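Local coordinates for protein YohF (Salmonella typhimurium, PDB 6WON) that probably works as an oxidoreductase of the short-chain dehydrogenase/reductase family, with acetoin as its likely substrate, at residues I77-N88 against A117-M128. Residues are numbered along the deposited sequence; the frame is centred on the assembly and turned at random.
Sequences IQRLGRVDVLVN and AFLCAQIAARHM
Leu86 points from strand 85-88 into the small-residue face of residues 117-128 of helix 103-131, its CD2 resting 3.8 Å from Ala124 CB and beside the backbone of Cys120 and Ala121. Strand and helix run antiparallel, at 175°, with axes 9.2 Å apart, a spacing in keeping with the small side chain of Ala124 under Leu86. At the strand's C-terminal end the amide of Asn88 lies against Ala117; its ND2, whose main partner is Asn139 OD1, adds a weak, bent hydrogen bond to Ala117 O (3.1 Å). At the other end Met128, extended beyond CG, brings CE to 3.4 Å from Asp84 O. Ile77 CG2, anti to the backbone N, sits over one face of the His127 ring in a CH-pi contact 3.5 Å from the centroid, while Val83 CG1 packs on His127 CB at 3.5 Å. Leu86, Ala124, Ile77 and Val83 thus form the tight, buried part; the looser, solvent-facing corner is exposed Gln78, whose NE2 reaches the ring edge at His127 CE1 (3.5 Å), Glu74 hydrogen-bonding both side chains. In this Rossmann-type fold, strand 85-88 lies between strands 6-9 and 135-140, and helix 103-131 packs over it between helices 71-80 and 153-173, its outer side meeting a second subunit through Phe118 and Gln122.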
loop_
_atom_site.group_PDB
_atom_site.type_symbol
_atom_site.label_atom_id
_atom_site.label_comp_id
_atom_site.label_asym_id
_atom_site.label_seq_id
_atom_site.Cartn_x
_atom_site.Cartn_y
_atom_site.Cartn_z
ATOM N N ILE B 77 -20.817 -29.397 1.369
ATOM C CA ILE B 77 -19.790 -30.027 2.196
ATOM C C ILE B 77 -20.244 -31.412 2.649
ATOM O O ILE B 77 -19.503 -32.398 2.537
ATOM C CB ILE B 77 -19.449 -29.130 3.398
ATOM C CG1 ILE B 77 -18.858 -27.799 2.925
ATOM C CG2 ILE B 77 -18.478 -29.841 4.334
ATOM C CD1 ILE B 77 -18.679 -26.779 4.037
ATOM N N GLN B 78 -21.483 -31.508 3.156
ATOM C CA GLN B 78 -21.986 -32.800 3.619
ATOM C C GLN B 78 -21.977 -33.832 2.501
ATOM O O GLN B 78 -21.633 -34.997 2.725
ATOM C CB GLN B 78 -23.396 -32.648 4.191
ATOM C CG GLN B 78 -23.459 -31.860 5.490
ATOM C CD GLN B 78 -22.665 -32.504 6.616
ATOM O OE1 GLN B 78 -22.698 -33.726 6.796
ATOM N NE2 GLN B 78 -21.943 -31.686 7.379
ATOM N N ARG B 79 -22.348 -33.427 1.285
ATOM C CA ARG B 79 -22.346 -34.377 0.179
ATOM C C ARG B 79 -20.929 -34.821 -0.159
ATOM O O ARG B 79 -20.685 -36.006 -0.410
ATOM C CB ARG B 79 -23.034 -33.767 -1.040
ATOM C CG ARG B 79 -24.551 -33.918 -0.998
ATOM C CD ARG B 79 -25.239 -32.867 -1.848
ATOM N NE ARG B 79 -24.840 -32.962 -3.248
ATOM C CZ ARG B 79 -25.205 -32.097 -4.187
ATOM N NH1 ARG B 79 -25.975 -31.067 -3.871
ATOM N NH2 ARG B 79 -24.797 -32.260 -5.441
ATOM N N LEU B 80 -19.975 -33.897 -0.128
ATOM C CA LEU B 80 -18.605 -34.257 -0.455
ATOM C C LEU B 80 -17.883 -34.908 0.714
ATOM O O LEU B 80 -16.881 -35.598 0.498
ATOM C CB LEU B 80 -17.853 -33.015 -0.931
ATOM C CG LEU B 80 -18.377 -32.497 -2.272
ATOM C CD1 LEU B 80 -18.076 -31.012 -2.458
ATOM C CD2 LEU B 80 -17.800 -33.334 -3.431
ATOM N N GLY B 81 -18.374 -34.718 1.940
ATOM C CA GLY B 81 -17.843 -35.395 3.108
ATOM C C GLY B 81 -16.725 -34.664 3.829
ATOM O O GLY B 81 -16.266 -35.153 4.869
ATOM N N ARG B 82 -16.277 -33.518 3.319
ATOM C CA ARG B 82 -15.207 -32.731 3.919
ATOM C C ARG B 82 -14.990 -31.512 3.023
ATOM O O ARG B 82 -15.537 -31.433 1.916
ATOM C CB ARG B 82 -13.909 -33.535 4.054
ATOM C CG ARG B 82 -13.346 -33.987 2.714
ATOM C CD ARG B 82 -12.002 -34.676 2.867
ATOM N NE ARG B 82 -10.984 -33.810 3.463
ATOM C CZ ARG B 82 -10.376 -34.066 4.618
ATOM N NH1 ARG B 82 -10.694 -35.158 5.311
ATOM N NH2 ARG B 82 -9.446 -33.235 5.084
ATOM N N VAL B 83 -14.188 -30.561 3.514
ATOM C CA VAL B 83 -13.742 -29.432 2.698
ATOM C C VAL B 83 -12.329 -29.043 3.122
ATOM O O VAL B 83 -12.034 -28.920 4.316
ATOM C CB VAL B 83 -14.702 -28.222 2.779
ATOM C CG1 VAL B 83 -14.946 -27.781 4.213
ATOM C CG2 VAL B 83 -14.181 -27.093 1.943
ATOM N N ASP B 84 -11.443 -28.902 2.133
ATOM C CA ASP B 84 -10.056 -28.500 2.332
ATOM C C ASP B 84 -9.721 -27.177 1.658
ATOM O O ASP B 84 -8.817 -26.472 2.115
ATOM C CB ASP B 84 -9.099 -29.579 1.793
ATOM C CG ASP B 84 -9.343 -30.941 2.420
ATOM O OD1 ASP B 84 -8.825 -31.184 3.539
ATOM O OD2 ASP B 84 -10.056 -31.766 1.798
ATOM N N VAL B 85 -10.430 -26.826 0.592
ATOM C CA VAL B 85 -10.237 -25.576 -0.129
ATOM C C VAL B 85 -11.593 -24.912 -0.321
ATOM O O VAL B 85 -12.539 -25.556 -0.779
ATOM C CB VAL B 85 -9.564 -25.820 -1.493
ATOM C CG1 VAL B 85 -9.557 -24.547 -2.326
ATOM C CG2 VAL B 85 -8.141 -26.321 -1.300
ATOM N N LEU B 86 -11.684 -23.624 0.004
ATOM C CA LEU B 86 -12.811 -22.799 -0.411
ATOM C C LEU B 86 -12.286 -21.690 -1.308
ATOM O O LEU B 86 -11.291 -21.032 -0.975
ATOM C CB LEU B 86 -13.564 -22.195 0.783
ATOM C CG LEU B 86 -14.691 -21.224 0.405
ATOM C CD1 LEU B 86 -15.759 -21.981 -0.390
ATOM C CD2 LEU B 86 -15.298 -20.538 1.632
ATOM N N VAL B 87 -12.948 -21.478 -2.438
ATOM C CA VAL B 87 -12.668 -20.322 -3.284
ATOM C C VAL B 87 -13.932 -19.473 -3.301
ATOM O O VAL B 87 -14.935 -19.856 -3.916
ATOM C CB VAL B 87 -12.237 -20.724 -4.703
ATOM C CG1 VAL B 87 -12.042 -19.490 -5.560
ATOM C CG2 VAL B 87 -10.943 -21.532 -4.654
ATOM N N ASN B 88 -13.893 -18.333 -2.607
ATOM C CA ASN B 88 -14.994 -17.370 -2.591
ATOM C C ASN B 88 -14.916 -16.563 -3.873
ATOM O O ASN B 88 -14.162 -15.589 -3.962
ATOM C CB ASN B 88 -14.910 -16.468 -1.366
ATOM C CG ASN B 88 -15.611 -17.059 -0.146
ATOM O OD1 ASN B 88 -16.576 -17.805 -0.271
ATOM N ND2 ASN B 88 -15.133 -16.706 1.045
ATOM N N ALA B 117 -19.436 -14.036 1.180
ATOM C CA ALA B 117 -18.104 -14.601 1.368
ATOM C C ALA B 117 -17.786 -14.787 2.843
ATOM O O ALA B 117 -17.150 -15.773 3.228
ATOM C CB ALA B 117 -17.049 -13.703 0.711
ATOM N N PHE B 118 -18.215 -13.842 3.686
ATOM C CA PHE B 118 -18.022 -13.989 5.125
ATOM C C PHE B 118 -18.711 -15.252 5.651
ATOM O O PHE B 118 -18.117 -16.028 6.414
ATOM C CB PHE B 118 -18.548 -12.748 5.848
ATOM C CG PHE B 118 -18.839 -12.974 7.301
ATOM C CD1 PHE B 118 -17.813 -13.235 8.197
ATOM C CD2 PHE B 118 -20.139 -12.923 7.776
ATOM C CE1 PHE B 118 -18.087 -13.452 9.554
ATOM C CE2 PHE B 118 -20.414 -13.138 9.120
ATOM C CZ PHE B 118 -19.381 -13.404 10.009
ATOM N N LEU B 119 -19.967 -15.480 5.242
ATOM C CA LEU B 119 -20.734 -16.612 5.762
ATOM C C LEU B 119 -20.223 -17.941 5.214
ATOM O O LEU B 119 -20.117 -18.928 5.950
ATOM C CB LEU B 119 -22.213 -16.434 5.419
ATOM C CG LEU B 119 -22.897 -15.319 6.210
ATOM C CD1 LEU B 119 -24.340 -15.167 5.782
ATOM C CD2 LEU B 119 -22.782 -15.580 7.724
ATOM N N CYS B 120 -19.946 -18.000 3.913
ATOM C CA CYS B 120 -19.359 -19.202 3.333
ATOM C C CYS B 120 -18.022 -19.522 3.991
ATOM O O CYS B 120 -17.742 -20.680 4.319
ATOM C CB CYS B 120 -19.197 -19.019 1.820
ATOM S SG CYS B 120 -20.786 -18.826 0.908
ATOM N N ALA B 121 -17.200 -18.495 4.223
ATOM C CA ALA B 121 -15.905 -18.708 4.859
ATOM C C ALA B 121 -16.050 -19.305 6.259
ATOM O O ALA B 121 -15.298 -20.218 6.631
ATOM C CB ALA B 121 -15.131 -17.392 4.912
ATOM N N GLN B 122 -17.007 -18.806 7.047
ATOM C CA GLN B 122 -17.233 -19.344 8.389
ATOM C C GLN B 122 -17.542 -20.830 8.325
ATOM O O GLN B 122 -16.958 -21.643 9.057
ATOM C CB GLN B 122 -18.400 -18.619 9.062
ATOM C CG GLN B 122 -18.084 -17.311 9.733
ATOM C CD GLN B 122 -19.295 -16.773 10.490
ATOM O OE1 GLN B 122 -20.399 -16.709 9.944
ATOM N NE2 GLN B 122 -19.096 -16.404 11.754
ATOM N N ILE B 123 -18.477 -21.196 7.454
ATOM C CA ILE B 123 -18.917 -22.582 7.366
ATOM C C ILE B 123 -17.759 -23.481 6.967
ATOM O O ILE B 123 -17.542 -24.538 7.569
ATOM C CB ILE B 123 -20.096 -22.696 6.386
ATOM C CG1 ILE B 123 -21.336 -22.043 7.008
ATOM C CG2 ILE B 123 -20.337 -24.158 6.011
ATOM C CD1 ILE B 123 -22.444 -21.780 6.017
ATOM N N ALA B 124 -16.986 -23.069 5.957
ATOM C CA ALA B 124 -15.870 -23.901 5.522
ATOM C C ALA B 124 -14.806 -23.993 6.609
ATOM O O ALA B 124 -14.249 -25.073 6.853
ATOM C CB ALA B 124 -15.269 -23.359 4.217
ATOM N N ALA B 125 -14.530 -22.876 7.287
ATOM C CA ALA B 125 -13.489 -22.863 8.313
ATOM C C ALA B 125 -13.868 -23.750 9.499
ATOM O O ALA B 125 -13.007 -24.442 10.064
ATOM C CB ALA B 125 -13.228 -21.427 8.763
ATOM N N ARG B 126 -15.151 -23.768 9.871
ATOM C CA ARG B 126 -15.599 -24.671 10.933
ATOM C C ARG B 126 -15.294 -26.124 10.590
ATOM O O ARG B 126 -14.876 -26.900 11.459
ATOM C CB ARG B 126 -17.099 -24.496 11.193
ATOM C CG ARG B 126 -17.453 -23.316 12.085
ATOM C CD ARG B 126 -18.922 -22.908 11.915
ATOM N NE ARG B 126 -19.188 -21.558 12.419
ATOM C CZ ARG B 126 -20.209 -20.789 12.034
ATOM N NH1 ARG B 126 -21.082 -21.218 11.122
ATOM N NH2 ARG B 126 -20.355 -19.577 12.558
ATOM N N HIS B 127 -15.503 -26.518 9.333
ATOM C CA HIS B 127 -15.212 -27.898 8.956
ATOM C C HIS B 127 -13.713 -28.153 8.941
ATOM O O HIS B 127 -13.257 -29.226 9.352
ATOM C CB HIS B 127 -15.828 -28.225 7.598
ATOM C CG HIS B 127 -17.299 -28.488 7.657
ATOM N ND1 HIS B 127 -17.824 -29.759 7.788
ATOM C CD2 HIS B 127 -18.358 -27.643 7.631
ATOM C CE1 HIS B 127 -19.143 -29.686 7.834
ATOM N NE2 HIS B 127 -19.495 -28.414 7.733
ATOM N N MET B 128 -12.934 -27.179 8.463
ATOM C CA MET B 128 -11.485 -27.346 8.407
ATOM C C MET B 128 -10.898 -27.513 9.800
ATOM O O MET B 128 -9.980 -28.315 10.006
ATOM C CB MET B 128 -10.843 -26.143 7.714
ATOM C CG MET B 128 -11.131 -26.060 6.221
ATOM S SD MET B 128 -10.611 -24.466 5.595
ATOM C CE MET B 128 -11.041 -24.630 3.852
#